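Local coordinates for putative nucleoprotein (Infectious salmon anemia virus, PDB 4EWC) that encapsidates the negative-strand viral RNA, shielding it from nucleases and forming the ribonucleoprotein that serves as template for transcription and replication, at residues 395-400 against 405-410; 148-153 against 262-267; 410-415 against 420-425. All coordinates share one frame; numbering follows the deposited sequence.

Running from the N terminus, contact 2 comes first: it brings helix 142-162 against helix 253-269 and so closes a long excursion of 108 residues. Contacts 1 and 3 follow in series, each with just four residues between its segments. Contact 1 folds the loop after helix 394-402 back onto that helix; contact 3 sets the rest of the same loop against helix 417-425. They share Met410, and none of the three nests in or crosses another. Ser148 of contact 2 hydrogen-bonds Met410 O, tying the loop to helix 142-162, while Leu397 and Tyr400 pack on Ile422 between the two later helices.

Contact 1: residues 395-400 against 405-410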
# COMPACT_ATOMS: atom_id res chain seq x y z
N SER A 395 -15.72 24.46 -3.59
CA SER A 395 -15.98 25.02 -4.93
C SER A 395 -16.91 24.15 -5.74
O SER A 395 -17.89 24.64 -6.31
CB SER A 395 -14.68 25.26 -5.69
OG SER A 395 -14.04 26.42 -5.21
N SER A 396 -16.60 22.86 -5.79
CA SER A 396 -17.45 21.89 -6.48
C SER A 396 -18.88 22.03 -5.99
O SER A 396 -19.82 22.08 -6.77
CB SER A 396 -16.95 20.47 -6.24
OG SER A 396 -15.70 20.26 -6.90
N LEU A 397 -19.03 22.11 -4.67
CA LEU A 397 -20.33 22.20 -4.03
C LEU A 397 -21.07 23.49 -4.44
O LEU A 397 -22.24 23.45 -4.80
CB LEU A 397 -20.15 22.11 -2.52
CG LEU A 397 -21.28 21.74 -1.55
CD1 LEU A 397 -22.21 20.70 -2.12
CD2 LEU A 397 -20.68 21.22 -0.24
N MSE A 398 -20.36 24.61 -4.45
CA MSE A 398 -20.94 25.88 -4.87
C MSE A 398 -21.35 25.82 -6.31
O MSE A 398 -22.46 26.28 -6.65
CB MSE A 398 -19.91 26.98 -4.64
CG MSE A 398 -19.93 27.42 -3.18
SE MSE A 398 -18.36 28.53 -2.78
CE MSE A 398 -19.23 30.29 -2.81
N MSE A 399 -20.50 25.28 -7.18
CA MSE A 399 -20.82 25.15 -8.61
C MSE A 399 -22.08 24.30 -8.82
O MSE A 399 -22.95 24.65 -9.61
CB MSE A 399 -19.66 24.51 -9.38
CG MSE A 399 -18.54 25.43 -9.75
SE MSE A 399 -17.10 24.44 -10.68
CE MSE A 399 -18.16 23.70 -12.16
N TYR A 400 -22.12 23.17 -8.13
CA TYR A 400 -23.17 22.18 -8.33
C TYR A 400 -24.51 22.80 -7.99
O TYR A 400 -25.47 22.67 -8.75
CB TYR A 400 -22.85 20.94 -7.49
CG TYR A 400 -23.85 19.82 -7.56
CD1 TYR A 400 -23.77 18.85 -8.55
CD2 TYR A 400 -24.86 19.72 -6.62
CE1 TYR A 400 -24.69 17.81 -8.60
CE2 TYR A 400 -25.78 18.69 -6.66
CZ TYR A 400 -25.70 17.75 -7.66
OH TYR A 400 -26.63 16.73 -7.71
N ASN A 405 -28.66 22.35 -9.34
CA ASN A 405 -28.91 21.10 -8.62
C ASN A 405 -29.25 21.29 -7.15
O ASN A 405 -28.82 22.26 -6.52
CB ASN A 405 -27.72 20.15 -8.76
CG ASN A 405 -27.36 19.89 -10.20
OD1 ASN A 405 -28.23 19.60 -11.03
ND2 ASN A 405 -26.08 20.01 -10.51
N SER A 406 -30.02 20.35 -6.61
CA SER A 406 -30.48 20.40 -5.22
C SER A 406 -29.81 19.36 -4.32
O SER A 406 -29.74 18.18 -4.67
CB SER A 406 -31.99 20.20 -5.17
OG SER A 406 -32.45 20.15 -3.83
N VAL A 407 -29.36 19.79 -3.15
CA VAL A 407 -28.74 18.86 -2.20
C VAL A 407 -29.61 18.57 -0.99
O VAL A 407 -29.18 17.88 -0.05
CB VAL A 407 -27.39 19.39 -1.71
CG1 VAL A 407 -26.43 19.56 -2.88
CG2 VAL A 407 -27.58 20.70 -0.95
N LEU A 408 -30.83 19.09 -0.99
CA LEU A 408 -31.70 18.92 0.16
C LEU A 408 -31.96 17.45 0.47
O LEU A 408 -32.10 17.09 1.63
CB LEU A 408 -33.00 19.69 -0.03
CG LEU A 408 -32.78 21.19 -0.22
CD1 LEU A 408 -34.11 21.90 -0.37
CD2 LEU A 408 -31.93 21.79 0.92
N ALA A 409 -32.01 16.62 -0.56
CA ALA A 409 -32.31 15.20 -0.34
C ALA A 409 -31.04 14.35 -0.21
O ALA A 409 -31.09 13.13 -0.34
CB ALA A 409 -33.20 14.66 -1.45
N MSE A 410 -29.90 14.99 0.03
CA MSE A 410 -28.66 14.24 0.07
C MSE A 410 -28.24 13.89 1.49
O MSE A 410 -28.63 14.56 2.45
CB MSE A 410 -27.56 14.97 -0.68
CG MSE A 410 -27.57 14.68 -2.16
SE MSE A 410 -26.35 15.86 -3.09
CE MSE A 410 -26.21 14.94 -4.82
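Leu397 is the first residue of 395-400 to meet 405-410: its CD1 comes within 4.4 Å of Val407 CG1, a loose apolar touch. Leu397 also packs on Phe155 of helix 142-162 and on Ile422 of helix 417-425, and it is buried.

Tyr400, one turn further along, carries most of the contact. Its CG stands anti to the backbone N (chi1 179°), which brings the end of the tyrosine nearer to 405-410, where Asn405 lies over one face: its CB sits 3.5 Å from the centroid of the Tyr400 ring in a CH-pi contact, and its ND2 is above the same ring, displaced toward the rim. The amide is not stacked flat, since its plane is turned 42° from that of the ring. At the ring edge, Tyr400 CE2 meets Val407 CG1 at 3.9 Å, the two side chains sliding past each other in opposite directions. The far end of the tyrosine is met by the extended chain of Met410, whose methyl CE lies obliquely by the hydroxyl end of the ring, nearest to Tyr400 OH at 3.4 Å.

The backbone closes the same corner. Asn405 N donates to Tyr400 O at 3.3 Å. Further on, Val407 to Met410 form a type I beta turn, closed by Met410 N to Val407 O, and this turn brings the selenomethionine back toward the tyrosine. The whole is a helix followed by a loop that folds back along one face and one edge of Tyr400, within the C-terminal family region of the orthomyxovirus nucleoprotein.

Contact 2: residues 148-153 against 262-267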
# COMPACT_ATOMS: atom_id res chain seq x y z
N SER A 148 -27.69 19.07 5.15
CA SER A 148 -28.06 19.32 3.75
C SER A 148 -28.91 20.57 3.60
O SER A 148 -28.80 21.29 2.60
CB SER A 148 -28.79 18.14 3.11
OG SER A 148 -27.91 17.06 2.90
N LEU A 149 -29.76 20.82 4.58
CA LEU A 149 -30.61 22.01 4.54
C LEU A 149 -29.72 23.24 4.69
O LEU A 149 -29.80 24.18 3.88
CB LEU A 149 -31.65 21.96 5.66
CG LEU A 149 -32.58 23.16 5.70
CD1 LEU A 149 -33.14 23.38 4.31
CD2 LEU A 149 -33.71 22.99 6.69
N PHE A 150 -28.88 23.21 5.71
CA PHE A 150 -27.89 24.24 5.96
C PHE A 150 -27.10 24.56 4.70
O PHE A 150 -27.01 25.72 4.32
CB PHE A 150 -26.94 23.82 7.09
CG PHE A 150 -25.91 24.86 7.45
CD1 PHE A 150 -24.78 25.05 6.67
CD2 PHE A 150 -26.07 25.64 8.58
CE1 PHE A 150 -23.86 26.01 7.00
CE2 PHE A 150 -25.16 26.59 8.92
CZ PHE A 150 -24.05 26.79 8.13
N ILE A 151 -26.53 23.53 4.08
CA ILE A 151 -25.71 23.76 2.89
C ILE A 151 -26.55 24.34 1.75
O ILE A 151 -26.20 25.36 1.17
CB ILE A 151 -24.97 22.49 2.44
CG1 ILE A 151 -23.88 22.13 3.46
CG2 ILE A 151 -24.33 22.71 1.07
CD1 ILE A 151 -23.36 20.71 3.34
N GLY A 152 -27.68 23.71 1.45
CA GLY A 152 -28.59 24.22 0.43
C GLY A 152 -29.05 25.67 0.57
O GLY A 152 -29.40 26.30 -0.43
N MSE A 153 -29.05 26.19 1.80
CA MSE A 153 -29.48 27.57 2.05
C MSE A 153 -28.31 28.53 2.17
O MSE A 153 -28.41 29.68 1.73
CB MSE A 153 -30.39 27.67 3.29
CG MSE A 153 -31.81 27.19 3.01
SE MSE A 153 -32.96 27.37 4.57
CE MSE A 153 -33.05 29.29 4.62
N ALA A 262 -19.13 23.05 12.44
CA ALA A 262 -18.17 22.09 12.94
C ALA A 262 -17.92 20.95 11.95
O ALA A 262 -16.78 20.53 11.75
CB ALA A 262 -18.60 21.54 14.30
N LEU A 263 -18.97 20.46 11.31
CA LEU A 263 -18.85 19.33 10.39
C LEU A 263 -18.11 19.75 9.13
O LEU A 263 -17.25 19.01 8.61
CB LEU A 263 -20.22 18.76 10.05
CG LEU A 263 -20.91 18.06 11.23
CD1 LEU A 263 -22.35 17.68 10.90
CD2 LEU A 263 -20.10 16.83 11.61
N ILE A 264 -18.46 20.93 8.64
CA ILE A 264 -17.84 21.51 7.45
C ILE A 264 -16.40 22.02 7.71
O ILE A 264 -15.49 21.80 6.90
CB ILE A 264 -18.74 22.64 6.88
CG1 ILE A 264 -20.13 22.08 6.61
CG2 ILE A 264 -18.16 23.23 5.60
CD1 ILE A 264 -21.14 23.11 6.11
N MSE A 265 -16.20 22.68 8.83
CA MSE A 265 -14.83 23.09 9.17
C MSE A 265 -13.89 21.90 9.37
O MSE A 265 -12.74 21.97 8.95
CB MSE A 265 -14.77 24.14 10.30
CG MSE A 265 -15.45 25.49 9.96
SE MSE A 265 -14.83 26.38 8.29
CE MSE A 265 -15.52 25.26 6.88
N LYS A 266 -14.39 20.80 9.94
CA LYS A 266 -13.61 19.57 10.02
C LYS A 266 -13.07 19.13 8.66
O LYS A 266 -11.93 18.72 8.52
CB LYS A 266 -14.36 18.41 10.69
CG LYS A 266 -13.50 17.15 10.86
CD LYS A 266 -14.24 16.01 11.59
CE LYS A 266 -13.35 14.76 11.79
NZ LYS A 266 -12.22 15.00 12.71
N SER A 267 -13.90 19.26 7.63
CA SER A 267 -13.48 18.85 6.30
C SER A 267 -12.46 19.82 5.71
O SER A 267 -11.40 19.41 5.23
CB SER A 267 -14.68 18.69 5.40
OG SER A 267 -15.47 17.60 5.79
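Ile264 reaches across from helix 253-269 to Phe150 and Ile151 of helix 142-162, a small helix-to-helix contact in the largely alpha-helical body of the nucleoprotein. The backbones stay well apart, 9.4 Å between Ile151 CA and Ile264 CA at their closest, and the gap is spanned by side chains alone.

From Ile264 CB, which points toward the opposing helix, the branch that matters is CG1. It lies anti to the carbonyl carbon (chi1 -55°), and with chi2 at 177° the chain runs on fully extended. CG1 therefore serves as the spacer that carries the terminal methyl outward, and it is CD1 that does the touching. This methyl meets Ile151 CG1 at 3.9 Å, methyl against methylene, the two isoleucines slanting across each other. It also approaches the Phe150 ring obliquely, at the ring atoms CD1 and CE1 along one flank of the phenylalanine, so that a single methyl group serves two neighbouring residues of helix 142-162.

The phenylalanine ring is swung to this side with its CG anti to its own backbone N (chi1 -178°), and it also packs on Ser257, Cys260 and Met261 of helix 253-269. It thus extends the interface back along that helix. Ile264 likewise touches Leu147 of helix 142-162 and Met181 of helix 174-188, so a third helix shares the packing. All three residues are buried and the contact between the two segments is wholly apolar. It is finished by the Phe150 ring, where CE1 stands 4.1 Å from the Ile264 CD1 methyl.

Contact 3: residues 410-415 against 420-425; sequences MDFMKN and CKICRE
The backbones of 410-415 and 420-425 keep their distance, the nearest pair being Met410 CA and Lys421 CA at 10.2 Å, so side chains bridge an irregular loop and the helix that follows it. Here the loop between helices 394-402 and 417-425 packs onto the second of them, within the orthomyxovirus nucleoprotein C-terminal family, and its motif is an Asx turn at Asp411.

Ile422 is the helix residue that reaches the loop. Its CG1 lies anti to the carbonyl carbon (chi1 -71°), and the extended branch beyond it carries CD1 toward the incoming side chains. Met410 crosses this branch at a slant: its SE lies against Ile422 CD1 at 3.9 Å, and its terminal CE lies 4.0 Å from Ile422 CG1, so the end of the selenomethionine touches two atoms of the branch as it crosses it. Phe412 reaches the same methyl from another residue of the loop, presenting its far ring atom, CZ, to Ile422 CD1 at 4.2 Å. The ring also packs on Ser148 and Ile151, placing helix 142-162 beside this small apolar cluster.

Polar bonds gather at Asp411. Asp411 N donates to Asp418 OD2 in the first turn of helix 417-425, a polar tie alongside the apolar one. Within the loop, Lys414 N makes a weak bond to Asp411 OD1. The bond that defines the Asx turn is Met413 N to Asp411 OD1 at 2.9 Å, arriving on the anti side of the carboxylate and 27° out of its plane.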
# COMPACT_ATOMS: atom_id res chain seq x y z
N MSE A 410 -29.90 14.99 0.03
CA MSE A 410 -28.66 14.24 0.07
C MSE A 410 -28.24 13.89 1.49
O MSE A 410 -28.63 14.56 2.45
CB MSE A 410 -27.56 14.97 -0.68
CG MSE A 410 -27.57 14.68 -2.16
SE MSE A 410 -26.35 15.86 -3.09
CE MSE A 410 -26.21 14.94 -4.82
N ASP A 411 -27.46 12.83 1.62
CA ASP A 411 -26.96 12.41 2.92
C ASP A 411 -25.44 12.41 2.88
O ASP A 411 -24.81 11.61 2.16
CB ASP A 411 -27.47 11.01 3.27
CG ASP A 411 -27.29 10.68 4.72
OD1 ASP A 411 -26.46 11.34 5.40
OD2 ASP A 411 -27.97 9.75 5.21
N PHE A 412 -24.84 13.31 3.65
CA PHE A 412 -23.38 13.39 3.70
C PHE A 412 -22.81 12.76 4.95
O PHE A 412 -21.60 12.80 5.16
CB PHE A 412 -22.92 14.85 3.62
CG PHE A 412 -23.36 15.56 2.37
CD1 PHE A 412 -23.09 15.03 1.11
CD2 PHE A 412 -24.02 16.78 2.45
CE1 PHE A 412 -23.47 15.70 -0.04
CE2 PHE A 412 -24.40 17.45 1.31
CZ PHE A 412 -24.13 16.92 0.06
N MSE A 413 -23.69 12.20 5.79
CA MSE A 413 -23.29 11.56 7.04
C MSE A 413 -23.01 10.06 6.89
O MSE A 413 -22.01 9.57 7.40
CB MSE A 413 -24.37 11.75 8.12
CG MSE A 413 -24.71 13.19 8.48
SE MSE A 413 -23.28 14.31 9.22
CE MSE A 413 -22.88 13.34 10.86
N LYS A 414 -23.90 9.35 6.19
CA LYS A 414 -23.81 7.88 6.10
C LYS A 414 -22.57 7.37 5.34
O LYS A 414 -22.00 6.35 5.70
CB LYS A 414 -25.07 7.27 5.49
CG LYS A 414 -25.28 7.59 3.99
CD LYS A 414 -26.40 6.77 3.34
CE LYS A 414 -26.94 7.45 2.07
NZ LYS A 414 -26.00 7.42 0.89
N ASN A 415 -22.19 8.07 4.28
CA ASN A 415 -21.03 7.73 3.48
C ASN A 415 -20.71 8.83 2.47
O ASN A 415 -21.27 9.92 2.55
CB ASN A 415 -21.18 6.36 2.80
CG ASN A 415 -22.43 6.27 1.93
OD1 ASN A 415 -22.73 7.17 1.14
ND2 ASN A 415 -23.15 5.16 2.06
N CYS A 420 -19.41 11.95 -3.87
CA CYS A 420 -18.81 11.55 -5.14
C CYS A 420 -19.68 11.95 -6.36
O CYS A 420 -19.15 12.32 -7.42
CB CYS A 420 -18.44 10.07 -5.16
SG CYS A 420 -17.20 9.56 -3.91
N LYS A 421 -21.00 11.90 -6.22
CA LYS A 421 -21.91 12.31 -7.28
C LYS A 421 -21.70 13.76 -7.65
O LYS A 421 -21.74 14.11 -8.82
CB LYS A 421 -23.35 12.13 -6.88
CG LYS A 421 -23.86 10.71 -7.02
CD LYS A 421 -25.29 10.64 -6.50
CE LYS A 421 -25.76 9.20 -6.32
NZ LYS A 421 -27.12 9.20 -5.71
N ILE A 422 -21.47 14.60 -6.64
CA ILE A 422 -21.20 16.01 -6.92
C ILE A 422 -19.83 16.16 -7.57
O ILE A 422 -19.66 16.94 -8.52
CB ILE A 422 -21.31 16.86 -5.65
CG1 ILE A 422 -22.77 16.98 -5.24
CG2 ILE A 422 -20.70 18.26 -5.86
CD1 ILE A 422 -22.97 17.63 -3.92
N CYS A 423 -18.86 15.39 -7.07
CA CYS A 423 -17.51 15.38 -7.61
C CYS A 423 -17.49 15.07 -9.09
O CYS A 423 -16.90 15.82 -9.87
CB CYS A 423 -16.63 14.35 -6.89
SG CYS A 423 -16.02 14.85 -5.25
N ARG A 424 -18.10 13.96 -9.48
CA ARG A 424 -18.13 13.58 -10.89
C ARG A 424 -18.83 14.64 -11.75
O ARG A 424 -18.40 14.92 -12.87
CB ARG A 424 -18.79 12.21 -11.07
CG ARG A 424 -18.10 11.09 -10.32
CD ARG A 424 -18.69 9.73 -10.64
NE ARG A 424 -18.24 8.75 -9.66
CZ ARG A 424 -18.89 8.45 -8.55
NH1 ARG A 424 -20.05 9.05 -8.27
NH2 ARG A 424 -18.40 7.55 -7.70
N GLU A 425 -19.87 15.26 -11.20
CA GLU A 425 -20.70 16.22 -11.94
C GLU A 425 -20.03 17.57 -12.22
O GLU A 425 -19.91 17.98 -13.37
CB GLU A 425 -22.04 16.44 -11.25
CG GLU A 425 -23.16 16.95 -12.18
CD GLU A 425 -23.03 18.44 -12.57
OE1 GLU A 425 -22.58 19.26 -11.73
OE2 GLU A 425 -23.41 18.77 -13.72